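Local coordinates for protein HOBA (Helicobacter pylori, PDB 2UVP) that is required for initiation of DNA replication and increases binding of the initiator DnaA to the oriC region, at residues A[53-58]-A[111-116]; A[64-69]-A[164-169]; A[81-86]-A[175-180]; A[96-101]-A[127-132]. All coordinates share one frame; numbering follows the deposited sequence. Where two conformers were deposited one is given.

Interaction 1: A[53-58]-A[111-116]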
# COMPACT_ATOMS: atom_id res chain seq x y z
N GLY A 53 13.80 -25.11 0.93
CA GLY A 53 14.25 -23.76 0.59
C GLY A 53 13.35 -23.03 -0.38
O GLY A 53 13.71 -21.95 -0.91
N GLY A 54 12.17 -23.59 -0.61
CA GLY A 54 11.19 -23.00 -1.54
C GLY A 54 10.58 -21.69 -1.05
O GLY A 54 10.49 -21.45 0.15
N SER A 55 10.15 -20.87 -1.99
CA SER A 55 9.44 -19.63 -1.69
C SER A 55 7.93 -19.81 -1.88
O SER A 55 7.48 -20.65 -2.68
CB SER A 55 9.97 -18.47 -2.57
OG SER A 55 9.84 -18.79 -3.94
N LEU A 56 7.13 -19.06 -1.13
CA LEU A 56 5.68 -19.08 -1.30
C LEU A 56 5.23 -17.75 -1.86
O LEU A 56 5.47 -16.69 -1.25
CB LEU A 56 4.96 -19.36 0.03
CG LEU A 56 5.20 -20.73 0.65
CD1 LEU A 56 4.63 -20.72 2.06
CD2 LEU A 56 4.53 -21.80 -0.20
N LEU A 57 4.60 -17.79 -3.03
CA LEU A 57 4.13 -16.56 -3.67
C LEU A 57 2.63 -16.56 -3.43
O LEU A 57 1.90 -17.35 -4.04
CB LEU A 57 4.46 -16.55 -5.17
CG LEU A 57 5.87 -16.05 -5.56
CD1 LEU A 57 6.97 -16.83 -4.90
CD2 LEU A 57 5.97 -16.10 -7.10
N VAL A 58 2.18 -15.67 -2.56
CA VAL A 58 0.82 -15.75 -2.04
C VAL A 58 -0.08 -14.74 -2.74
O VAL A 58 0.25 -13.55 -2.85
CB VAL A 58 0.78 -15.51 -0.48
CG1 VAL A 58 -0.60 -15.86 0.07
CG2 VAL A 58 1.82 -16.37 0.24
N MET A 111 12.55 -17.04 -13.90
CA MET A 111 13.93 -16.54 -13.95
C MET A 111 14.33 -15.84 -12.65
O MET A 111 15.50 -15.85 -12.27
CB MET A 111 14.12 -15.57 -15.12
N THR A 112 13.35 -15.26 -11.97
CA THR A 112 13.60 -14.45 -10.78
C THR A 112 13.78 -15.27 -9.51
O THR A 112 14.71 -15.00 -8.73
CB THR A 112 12.45 -13.45 -10.58
OG1 THR A 112 12.39 -12.61 -11.75
CG2 THR A 112 12.64 -12.59 -9.34
N TYR A 113 12.91 -16.27 -9.32
CA TYR A 113 12.89 -17.06 -8.10
C TYR A 113 13.53 -18.42 -8.29
O TYR A 113 13.32 -19.06 -9.33
CB TYR A 113 11.44 -17.23 -7.60
CG TYR A 113 10.76 -15.90 -7.33
CD1 TYR A 113 10.97 -15.24 -6.11
CD2 TYR A 113 9.94 -15.30 -8.28
CE1 TYR A 113 10.37 -14.00 -5.86
CE2 TYR A 113 9.33 -14.06 -8.03
CZ TYR A 113 9.56 -13.42 -6.82
OH TYR A 113 8.97 -12.18 -6.57
N GLN A 114 14.28 -18.86 -7.29
CA GLN A 114 14.96 -20.14 -7.36
C GLN A 114 13.96 -21.30 -7.37
O GLN A 114 14.15 -22.28 -8.12
CB GLN A 114 15.92 -20.31 -6.19
CG GLN A 114 17.20 -19.47 -6.30
CD GLN A 114 18.25 -19.93 -5.32
OE1 GLN A 114 18.99 -19.12 -4.74
NE2 GLN A 114 18.32 -21.24 -5.10
N ASN A 115 12.90 -21.20 -6.56
CA ASN A 115 12.01 -22.35 -6.37
C ASN A 115 10.65 -21.88 -5.83
O ASN A 115 10.35 -22.09 -4.67
CB ASN A 115 12.68 -23.34 -5.39
CG ASN A 115 11.89 -24.63 -5.18
OD1 ASN A 115 11.03 -25.00 -5.98
ND2 ASN A 115 12.20 -25.33 -4.09
N PRO A 116 9.83 -21.24 -6.69
CA PRO A 116 8.56 -20.69 -6.20
C PRO A 116 7.45 -21.73 -6.13
O PRO A 116 7.46 -22.72 -6.86
CB PRO A 116 8.21 -19.65 -7.25
CG PRO A 116 8.72 -20.30 -8.54
CD PRO A 116 10.01 -20.97 -8.14
O HOH W 1 12.44 -19.14 -4.53
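Ser55 N donates to the carbonyl O of Asn115 at 3.0 Å, and the N-H...O angle of 161° makes this a nearly straight bond. The donor arrives 35° out of the carbonyl plane. Beside it, Ser55 OG occupies the position between its own backbone N and carbonyl carbon (chi1 58°), which turns the hydroxyl toward the incoming strand: OG lies 3.2 Å from Pro116 CA. From there it joins a water at 2.7 Å, and the same water accepts the N-H of Asn115 at 2.9 Å, so a second, water-mediated link runs alongside the direct bond.

The apolar half of the contact belongs to Leu57, whose two methyl groups divide the work. CD1 packs on Pro116 CB at 3.9 Å, the two side chains lying side by side and pointing the same way. CD2 approaches one face of the Tyr113 ring, 4.0 Å from CE2, while Thr112 CG2 lies above the opposite face. The ring thus lies between a methyl of the strand and one from Thr112, the last residue of the preceding helix 102-112. At the other end, Asn115 CG is anti to its backbone N, and the amide rests against Gly54, ND2 being 3.6 Å from Gly54 CA.

Ser55 and Pro116 form a parallel bridge, the start of the pairing that Met117 continues between strands 55-60 and 116-121. Gly53 closes helix 39-51 in a Schellman motif just before the strand begins, Ile89 of the neighbouring strand 88-90 touches Ser55, Leu57 and Tyr113, and an aromatic side chain of another subunit meets the Tyr113 ring.

Interaction 2: A[64-69]-A[164-169]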
# COMPACT_ATOMS: atom_id res chain seq x y z
N ARG A 64 -10.62 -11.32 -0.43
CA ARG A 64 -9.73 -11.97 0.55
C ARG A 64 -8.38 -11.29 0.74
O ARG A 64 -7.45 -11.88 1.32
CB ARG A 64 -9.55 -13.45 0.21
CG ARG A 64 -10.44 -14.41 1.04
CD ARG A 64 -11.90 -13.99 1.01
NE ARG A 64 -12.46 -14.19 -0.32
CZ ARG A 64 -13.76 -14.41 -0.58
NH1 ARG A 64 -14.64 -14.46 0.42
NH2 ARG A 64 -14.15 -14.59 -1.83
N HIS A 65 -8.27 -10.03 0.30
CA HIS A 65 -7.03 -9.29 0.56
C HIS A 65 -6.71 -9.27 2.05
O HIS A 65 -5.54 -9.36 2.42
CB HIS A 65 -7.09 -7.85 0.03
CG HIS A 65 -7.08 -7.75 -1.46
ND1 HIS A 65 -7.05 -6.54 -2.12
CD2 HIS A 65 -7.06 -8.71 -2.42
CE1 HIS A 65 -7.04 -6.75 -3.42
NE2 HIS A 65 -7.03 -8.06 -3.63
N TRP A 66 -7.73 -9.17 2.91
CA TRP A 66 -7.47 -9.22 4.36
C TRP A 66 -6.76 -10.52 4.74
O TRP A 66 -5.90 -10.54 5.63
CB TRP A 66 -8.76 -9.06 5.17
CG TRP A 66 -9.74 -10.18 4.97
CD1 TRP A 66 -10.71 -10.25 4.02
CD2 TRP A 66 -9.81 -11.41 5.72
NE1 TRP A 66 -11.42 -11.44 4.15
CE2 TRP A 66 -10.88 -12.16 5.19
CE3 TRP A 66 -9.08 -11.92 6.80
CZ2 TRP A 66 -11.23 -13.43 5.70
CZ3 TRP A 66 -9.43 -13.19 7.31
CH2 TRP A 66 -10.51 -13.91 6.76
N PHE A 67 -7.08 -11.62 4.06
CA PHE A 67 -6.54 -12.92 4.45
C PHE A 67 -5.12 -13.10 3.90
O PHE A 67 -4.27 -13.71 4.55
CB PHE A 67 -7.47 -14.06 4.01
CG PHE A 67 -7.03 -15.42 4.48
CD1 PHE A 67 -6.92 -15.71 5.85
CD2 PHE A 67 -6.70 -16.41 3.55
CE1 PHE A 67 -6.54 -17.00 6.30
CE2 PHE A 67 -6.29 -17.70 3.98
CZ PHE A 67 -6.20 -17.97 5.37
N LEU A 68 -4.87 -12.53 2.73
CA LEU A 68 -3.49 -12.40 2.22
C LEU A 68 -2.63 -11.70 3.28
O LEU A 68 -1.57 -12.19 3.66
CB LEU A 68 -3.49 -11.58 0.92
CG LEU A 68 -2.43 -11.79 -0.17
CD1 LEU A 68 -2.29 -10.56 -1.04
CD2 LEU A 68 -1.09 -12.34 0.24
N ASN A 69 -3.11 -10.56 3.77
CA ASN A 69 -2.42 -9.80 4.81
C ASN A 69 -2.19 -10.66 6.06
O ASN A 69 -1.08 -10.67 6.64
CB ASN A 69 -3.27 -8.55 5.10
CG ASN A 69 -2.62 -7.59 6.08
OD1 ASN A 69 -1.97 -7.99 7.03
ND2 ASN A 69 -2.86 -6.29 5.86
N LYS A 164 -13.32 -20.41 8.69
CA LYS A 164 -12.66 -21.60 8.15
C LYS A 164 -11.30 -21.24 7.58
O LYS A 164 -10.33 -21.99 7.72
CB LYS A 164 -13.54 -22.25 7.08
CG LYS A 164 -14.84 -22.82 7.68
CD LYS A 164 -15.68 -23.63 6.65
CE LYS A 164 -16.98 -24.08 7.38
NZ LYS A 164 -17.90 -24.81 6.48
N LEU A 165 -11.21 -20.07 6.96
CA LEU A 165 -9.91 -19.62 6.46
C LEU A 165 -8.88 -19.49 7.61
O LEU A 165 -7.77 -19.98 7.49
CB LEU A 165 -10.05 -18.31 5.68
CG LEU A 165 -10.77 -18.41 4.33
CD1 LEU A 165 -11.01 -17.03 3.75
CD2 LEU A 165 -9.96 -19.28 3.34
N LEU A 166 -9.27 -18.84 8.70
CA LEU A 166 -8.40 -18.74 9.88
C LEU A 166 -8.01 -20.12 10.39
O LEU A 166 -6.86 -20.37 10.77
CB LEU A 166 -9.09 -17.94 11.00
CG LEU A 166 -9.44 -16.49 10.71
CD1 LEU A 166 -9.97 -15.88 11.98
CD2 LEU A 166 -8.20 -15.73 10.24
N GLN A 167 -9.00 -21.01 10.43
CA GLN A 167 -8.80 -22.31 11.02
C GLN A 167 -7.80 -23.12 10.17
O GLN A 167 -6.89 -23.78 10.70
CB GLN A 167 -10.14 -23.02 11.13
CG GLN A 167 -10.03 -24.29 11.95
CD GLN A 167 -11.34 -25.06 11.99
OE1 GLN A 167 -12.41 -24.52 11.68
NE2 GLN A 167 -11.24 -26.35 12.31
N LEU A 168 -7.95 -23.03 8.85
CA LEU A 168 -7.00 -23.73 7.95
C LEU A 168 -5.60 -23.13 8.05
O LEU A 168 -4.60 -23.85 8.01
CB LEU A 168 -7.48 -23.69 6.51
CG LEU A 168 -8.74 -24.52 6.23
CD1 LEU A 168 -9.31 -24.08 4.90
CD2 LEU A 168 -8.45 -26.07 6.29
N PHE A 169 -5.52 -21.80 8.15
CA PHE A 169 -4.20 -21.22 8.34
C PHE A 169 -3.55 -21.72 9.61
O PHE A 169 -2.37 -22.07 9.64
CB PHE A 169 -4.22 -19.69 8.39
CG PHE A 169 -2.85 -19.15 8.60
CD1 PHE A 169 -2.00 -19.03 7.51
CD2 PHE A 169 -2.38 -18.86 9.88
CE1 PHE A 169 -0.67 -18.58 7.68
CE2 PHE A 169 -1.04 -18.42 10.08
CZ PHE A 169 -0.19 -18.28 8.96
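The carbonyl O of Arg64 receives two backbone N-H groups, from Phe67 at 2.8 Å and from Leu68 at 3.0 Å. These bonds open helix 65-75 at its N-cap residue; the CB of Phe67 points toward segment 164-169. Phe67 CG is anti to the backbone N (chi1 -175°), and its side chain crosses that of Leu165 obliquely. Leu165 CB stands over the ring face, 3.9 Å from the centroid and only 14° off the normal, which is CH-pi geometry. At the tip of the ring, Phe67 CZ comes to 3.3 Å from the backbone O of Leu165, and Phe169 CB meets the ring edge near its plane.

Leu165 also serves two other residues with CD1: it meets Arg64 CG at 3.8 Å, the side chains crossing at about a right angle, and Trp66 CZ2 at 4.1 Å. The far end of the indole, CZ3, has Leu166 CD2 at its edge. Beyond the pair, Val121 of strand 116-121 touches both Phe67 and Leu165, and an aromatic side chain of another subunit meets Trp66 edge-to-face.

The short helical segments run nearly parallel (22°) with axes 11.4 Å apart, a separation spanned by aromatic rings and leucine branches. Arg64 contributes its aliphatic part here, its NE being paired in a salt bridge with Asp61. Adhesion between these two helices, which pack together on the sheet, therefore rests on dispersion and CH-pi contact, with the charge directed elsewhere.

Interaction 3: A[81-86]-A[175-180]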
# COMPACT_ATOMS: atom_id res chain seq x y z
N LYS A 81 11.19 -13.49 17.18
CA LYS A 81 11.76 -14.21 18.31
C LYS A 81 12.76 -15.25 17.81
O LYS A 81 13.78 -14.88 17.24
CB LYS A 81 10.66 -14.77 19.22
CG LYS A 81 9.85 -13.65 19.87
CD LYS A 81 8.69 -14.19 20.66
CE LYS A 81 7.83 -13.05 21.18
NZ LYS A 81 6.77 -13.55 22.10
N GLU A 82 12.45 -16.53 17.99
CA GLU A 82 13.35 -17.61 17.57
C GLU A 82 13.02 -18.23 16.21
O GLU A 82 13.75 -19.10 15.71
CB GLU A 82 13.41 -18.70 18.65
CG GLU A 82 14.34 -18.36 19.81
CD GLU A 82 14.48 -19.50 20.79
OE1 GLU A 82 15.49 -20.24 20.70
OE2 GLU A 82 13.58 -19.68 21.63
N ARG A 83 11.92 -17.78 15.59
CA ARG A 83 11.45 -18.33 14.32
C ARG A 83 12.40 -18.03 13.16
O ARG A 83 13.12 -17.02 13.18
CB ARG A 83 10.09 -17.74 13.95
CG ARG A 83 8.98 -17.93 14.95
CD ARG A 83 7.87 -16.96 14.64
NE ARG A 83 7.27 -17.18 13.31
CZ ARG A 83 6.12 -17.84 13.12
NH1 ARG A 83 5.48 -18.37 14.15
NH2 ARG A 83 5.62 -17.97 11.90
N PRO A 84 12.39 -18.89 12.13
CA PRO A 84 13.12 -18.56 10.91
C PRO A 84 12.41 -17.42 10.18
O PRO A 84 11.21 -17.20 10.40
CB PRO A 84 12.99 -19.82 10.07
CG PRO A 84 11.72 -20.47 10.55
CD PRO A 84 11.68 -20.19 12.02
N LEU A 85 13.14 -16.71 9.33
CA LEU A 85 12.50 -15.79 8.40
C LEU A 85 12.02 -16.60 7.20
O LEU A 85 12.83 -17.09 6.41
CB LEU A 85 13.49 -14.72 7.94
CG LEU A 85 12.97 -13.66 6.96
CD1 LEU A 85 11.83 -12.82 7.55
CD2 LEU A 85 14.13 -12.76 6.52
N LEU A 86 10.71 -16.72 7.03
CA LEU A 86 10.21 -17.62 5.98
C LEU A 86 10.12 -16.93 4.64
O LEU A 86 9.89 -15.73 4.57
CB LEU A 86 8.87 -18.23 6.36
CG LEU A 86 8.87 -19.09 7.62
CD1 LEU A 86 7.41 -19.25 8.02
CD2 LEU A 86 9.52 -20.45 7.32
N ALA A 175 1.17 -27.26 11.74
CA ALA A 175 1.76 -28.38 11.03
C ALA A 175 3.18 -28.05 10.64
O ALA A 175 4.09 -28.81 10.93
CB ALA A 175 0.95 -28.74 9.82
N LEU A 176 3.37 -26.88 10.04
CA LEU A 176 4.73 -26.43 9.67
C LEU A 176 5.73 -26.42 10.83
O LEU A 176 6.83 -26.97 10.70
CB LEU A 176 4.66 -25.03 9.04
CG LEU A 176 5.98 -24.34 8.73
CD1 LEU A 176 6.83 -25.15 7.77
CD2 LEU A 176 5.69 -22.93 8.17
N PHE A 177 5.37 -25.78 11.94
CA PHE A 177 6.29 -25.65 13.06
C PHE A 177 6.43 -26.95 13.83
O PHE A 177 7.50 -27.24 14.38
CB PHE A 177 5.92 -24.47 13.95
CG PHE A 177 6.38 -23.17 13.38
CD1 PHE A 177 5.62 -22.52 12.42
CD2 PHE A 177 7.62 -22.65 13.75
CE1 PHE A 177 6.06 -21.34 11.86
CE2 PHE A 177 8.07 -21.46 13.18
CZ PHE A 177 7.30 -20.81 12.23
N SER A 178 5.37 -27.74 13.83
CA SER A 178 5.47 -29.10 14.35
C SER A 178 6.57 -29.87 13.65
O SER A 178 7.34 -30.58 14.32
CB SER A 178 4.13 -29.83 14.28
OG SER A 178 3.27 -29.33 15.29
N VAL A 179 6.68 -29.76 12.33
CA VAL A 179 7.80 -30.46 11.68
C VAL A 179 9.14 -29.73 11.85
O VAL A 179 10.16 -30.38 12.10
CB VAL A 179 7.52 -31.04 10.24
CG1 VAL A 179 6.05 -30.98 9.83
CG2 VAL A 179 8.45 -30.52 9.18
N LEU A 180 9.12 -28.40 11.80
CA LEU A 180 10.35 -27.63 12.02
C LEU A 180 10.97 -27.86 13.41
O LEU A 180 12.19 -27.95 13.55
CB LEU A 180 10.12 -26.14 11.80
CG LEU A 180 10.04 -25.71 10.34
CD1 LEU A 180 9.60 -24.24 10.23
CD2 LEU A 180 11.38 -25.93 9.64
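Phe177 sends its CZ corner against the guanidinium of Arg83, and that atom sits 3.2 Å above the guanidinium plane, over its centre. Arg83 CZ and NH2 are each 3.3 Å from Phe177 CZ. The two flat groups are inclined at 40°, so the ring presses a corner onto the guanidinium instead of lying flat on it. Arg83 bends at chi3 (62°), which turns NE out of the line of the aliphatic chain.

Pro84 adds a tip-to-tip contact, CD to Phe177 CE2 at 4.0 Å, while its CG comes to 4.3 Å from Leu180 CD1. Leu86 reaches inward in the same manner: its CD1 meets Leu176 CD2 at 4.1 Å and also, more distantly, Phe177 CZ at 4.5 Å. Leu176 CG is anti to the backbone N (chi1 173°).

This packs the loop between helix 65-75 and strand 88-90 onto the C-terminal end of helix 161-180. Arg83 NH2 also donates to Leu75 O at the end of helix 65-75, a bond that gives the guanidinium a polar partner; the aromatic ring would then add a polarisable neighbour to one face of a charged group that also has this backbone partner.

Interaction 4: A[96-101]-A[127-132]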
# COMPACT_ATOMS: atom_id res chain seq x y z
N PHE A 96 4.93 -8.81 -11.14
CA PHE A 96 4.78 -9.99 -12.00
C PHE A 96 3.38 -10.53 -11.98
O PHE A 96 3.07 -11.47 -12.71
CB PHE A 96 5.75 -11.11 -11.60
CG PHE A 96 7.12 -10.62 -11.29
CD1 PHE A 96 7.67 -9.56 -12.01
CD2 PHE A 96 7.84 -11.19 -10.26
CE1 PHE A 96 8.97 -9.08 -11.69
CE2 PHE A 96 9.13 -10.72 -9.94
CZ PHE A 96 9.69 -9.68 -10.67
N TYR A 97 2.52 -9.97 -11.13
CA TYR A 97 1.15 -10.42 -11.11
C TYR A 97 0.57 -10.23 -12.51
O TYR A 97 0.70 -9.15 -13.09
CB TYR A 97 0.33 -9.64 -10.09
CG TYR A 97 -1.04 -10.22 -9.90
CD1 TYR A 97 -1.28 -11.19 -8.92
CD2 TYR A 97 -2.10 -9.82 -10.72
CE1 TYR A 97 -2.57 -11.72 -8.74
CE2 TYR A 97 -3.38 -10.36 -10.56
CZ TYR A 97 -3.60 -11.31 -9.56
OH TYR A 97 -4.87 -11.83 -9.42
N PRO A 98 -0.04 -11.29 -13.07
CA PRO A 98 -0.51 -11.23 -14.46
C PRO A 98 -1.82 -10.50 -14.56
O PRO A 98 -2.87 -11.04 -14.20
CB PRO A 98 -0.69 -12.70 -14.82
CG PRO A 98 -1.07 -13.34 -13.50
CD PRO A 98 -0.31 -12.60 -12.45
N LYS A 99 -1.76 -9.26 -15.00
CA LYS A 99 -2.94 -8.57 -15.48
C LYS A 99 -3.15 -8.97 -16.94
O LYS A 99 -4.25 -9.38 -17.32
CB LYS A 99 -2.80 -7.06 -15.29
CG LYS A 99 -3.25 -6.63 -13.90
CD LYS A 99 -2.15 -5.94 -13.13
CE LYS A 99 -2.52 -5.88 -11.65
NZ LYS A 99 -1.36 -5.53 -10.77
N ASN A 100 -2.08 -8.87 -17.73
CA ASN A 100 -2.04 -9.42 -19.09
C ASN A 100 -0.68 -9.11 -19.73
O ASN A 100 -0.35 -7.93 -19.84
CB ASN A 100 -3.16 -8.83 -19.95
CG ASN A 100 -3.61 -9.78 -21.04
OD1 ASN A 100 -3.80 -9.37 -22.18
ND2 ASN A 100 -3.80 -11.05 -20.68
N ASP A 101 0.10 -10.11 -20.17
CA ASP A 101 -0.28 -11.52 -20.33
C ASP A 101 0.55 -12.54 -19.50
O ASP A 101 1.67 -12.25 -19.07
CB ASP A 101 -0.14 -11.89 -21.80
CG ASP A 101 1.30 -11.78 -22.30
OD1 ASP A 101 2.00 -12.82 -22.37
OD2 ASP A 101 1.74 -10.65 -22.58
N GLU A 127 -7.84 -14.41 -16.49
CA GLU A 127 -7.31 -15.55 -17.23
C GLU A 127 -5.80 -15.71 -17.10
O GLU A 127 -5.28 -16.82 -17.15
CB GLU A 127 -7.75 -15.47 -18.70
CG GLU A 127 -9.22 -15.83 -18.91
CD GLU A 127 -9.46 -17.33 -18.79
OE1 GLU A 127 -8.53 -18.11 -19.09
OE2 GLU A 127 -10.57 -17.73 -18.39
N GLY A 128 -5.10 -14.59 -16.94
CA GLY A 128 -3.65 -14.63 -16.76
C GLY A 128 -3.24 -15.37 -15.50
O GLY A 128 -2.30 -16.17 -15.51
N LEU A 129 -3.96 -15.12 -14.40
CA LEU A 129 -3.73 -15.86 -13.17
C LEU A 129 -4.07 -17.34 -13.37
O LEU A 129 -3.32 -18.21 -12.96
CB LEU A 129 -4.54 -15.26 -12.00
CG LEU A 129 -4.28 -15.90 -10.62
CD1 LEU A 129 -2.80 -15.79 -10.19
CD2 LEU A 129 -5.21 -15.29 -9.59
N LYS A 130 -5.21 -17.61 -14.02
CA LYS A 130 -5.60 -18.99 -14.28
C LYS A 130 -4.49 -19.73 -15.01
O LYS A 130 -4.11 -20.81 -14.61
CB LYS A 130 -6.92 -19.04 -15.06
CG LYS A 130 -7.47 -20.45 -15.21
CD LYS A 130 -8.96 -20.51 -14.86
CE LYS A 130 -9.84 -20.35 -16.08
NZ LYS A 130 -11.10 -21.16 -15.92
N THR A 131 -3.95 -19.10 -16.05
CA THR A 131 -2.87 -19.69 -16.83
C THR A 131 -1.64 -19.99 -15.97
O THR A 131 -1.00 -21.02 -16.14
CB THR A 131 -2.51 -18.78 -18.03
OG1 THR A 131 -3.68 -18.60 -18.85
CG2 THR A 131 -1.41 -19.38 -18.88
N ILE A 132 -1.32 -19.10 -15.05
CA ILE A 132 -0.15 -19.27 -14.19
C ILE A 132 -0.37 -20.45 -13.24
O ILE A 132 0.51 -21.31 -13.06
CB ILE A 132 0.16 -17.94 -13.44
CG1 ILE A 132 1.12 -17.11 -14.30
CG2 ILE A 132 0.76 -18.20 -12.07
CD1 ILE A 132 1.26 -15.68 -13.85
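Pro98 wedges its ring against the first turns of helix 127-133, and here the packing is close. CG lies 3.5 Å from the backbone N of Leu129, and Gly128, with no side chain, lets the two backbones come to 5.2 Å between Pro98 CA and Gly128 CA. Tip to tip with the proline stands Ile132, whose CD1 is modelled 3.3 Å from Pro98 CG, tighter than a usual carbon contact and therefore a doubtful measure of strain. Around the same CG, Leu129 CB is more relaxed at 4.2 Å.

The Tyr97 ring lies beside the proline: Pro98 CD is 3.5 Å above one face, offset toward the rim. Tyr97 CG is anti to the backbone N (chi1 -171°), and the OH at the far end of the ring touches Leu129 CD2 at 3.5 Å, the two side chains crossing obliquely.

In the fold, 96-101 follows strand 88-90 and leads into helix 102-112, the helix of a beta-alpha-beta crossover that returns to strand 116-121 on the far side of strand 55-60; helix 127-133 begins after that strand. Asn126 ties the two segments together, giving its ND2 to Pro98 O and its OD1 to Leu129 N.

Toward solvent the contact thins. Asn100 ND2 stays 5.3 Å from Gly128 CA, beyond contact. On the helix, exposed Thr131 turns back to its own backbone: OG1 donates to Glu127 O at 2.9 Å, from the face of that carbonyl opposite to the one its N-H uses.

Interaction 1 touches two of the others: interaction 2 through Val58 CG1 and Leu68 CD2, 3.6 Å apart, where strand 55-60 is followed by helix 65-75, and interaction 4, Tyr113 OH standing 3.7 Å from Phe96 CE2. From interaction 3 its nearest atoms are about 6 Å away. Interactions 2 and 3 share helix 161-180, nearest atoms about 7 Å apart; interactions 3 and 4 are farthest apart, centres about 31 Å. An acetate ion, probably from crystallisation, is about 3 Å from the Tyr113 side chain. Of the calcium sites, interaction 3 comes near one: the side chains of Leu180 and calcium-binding Asn182, a site whose physiological relevance is not known, are about 8 Å apart.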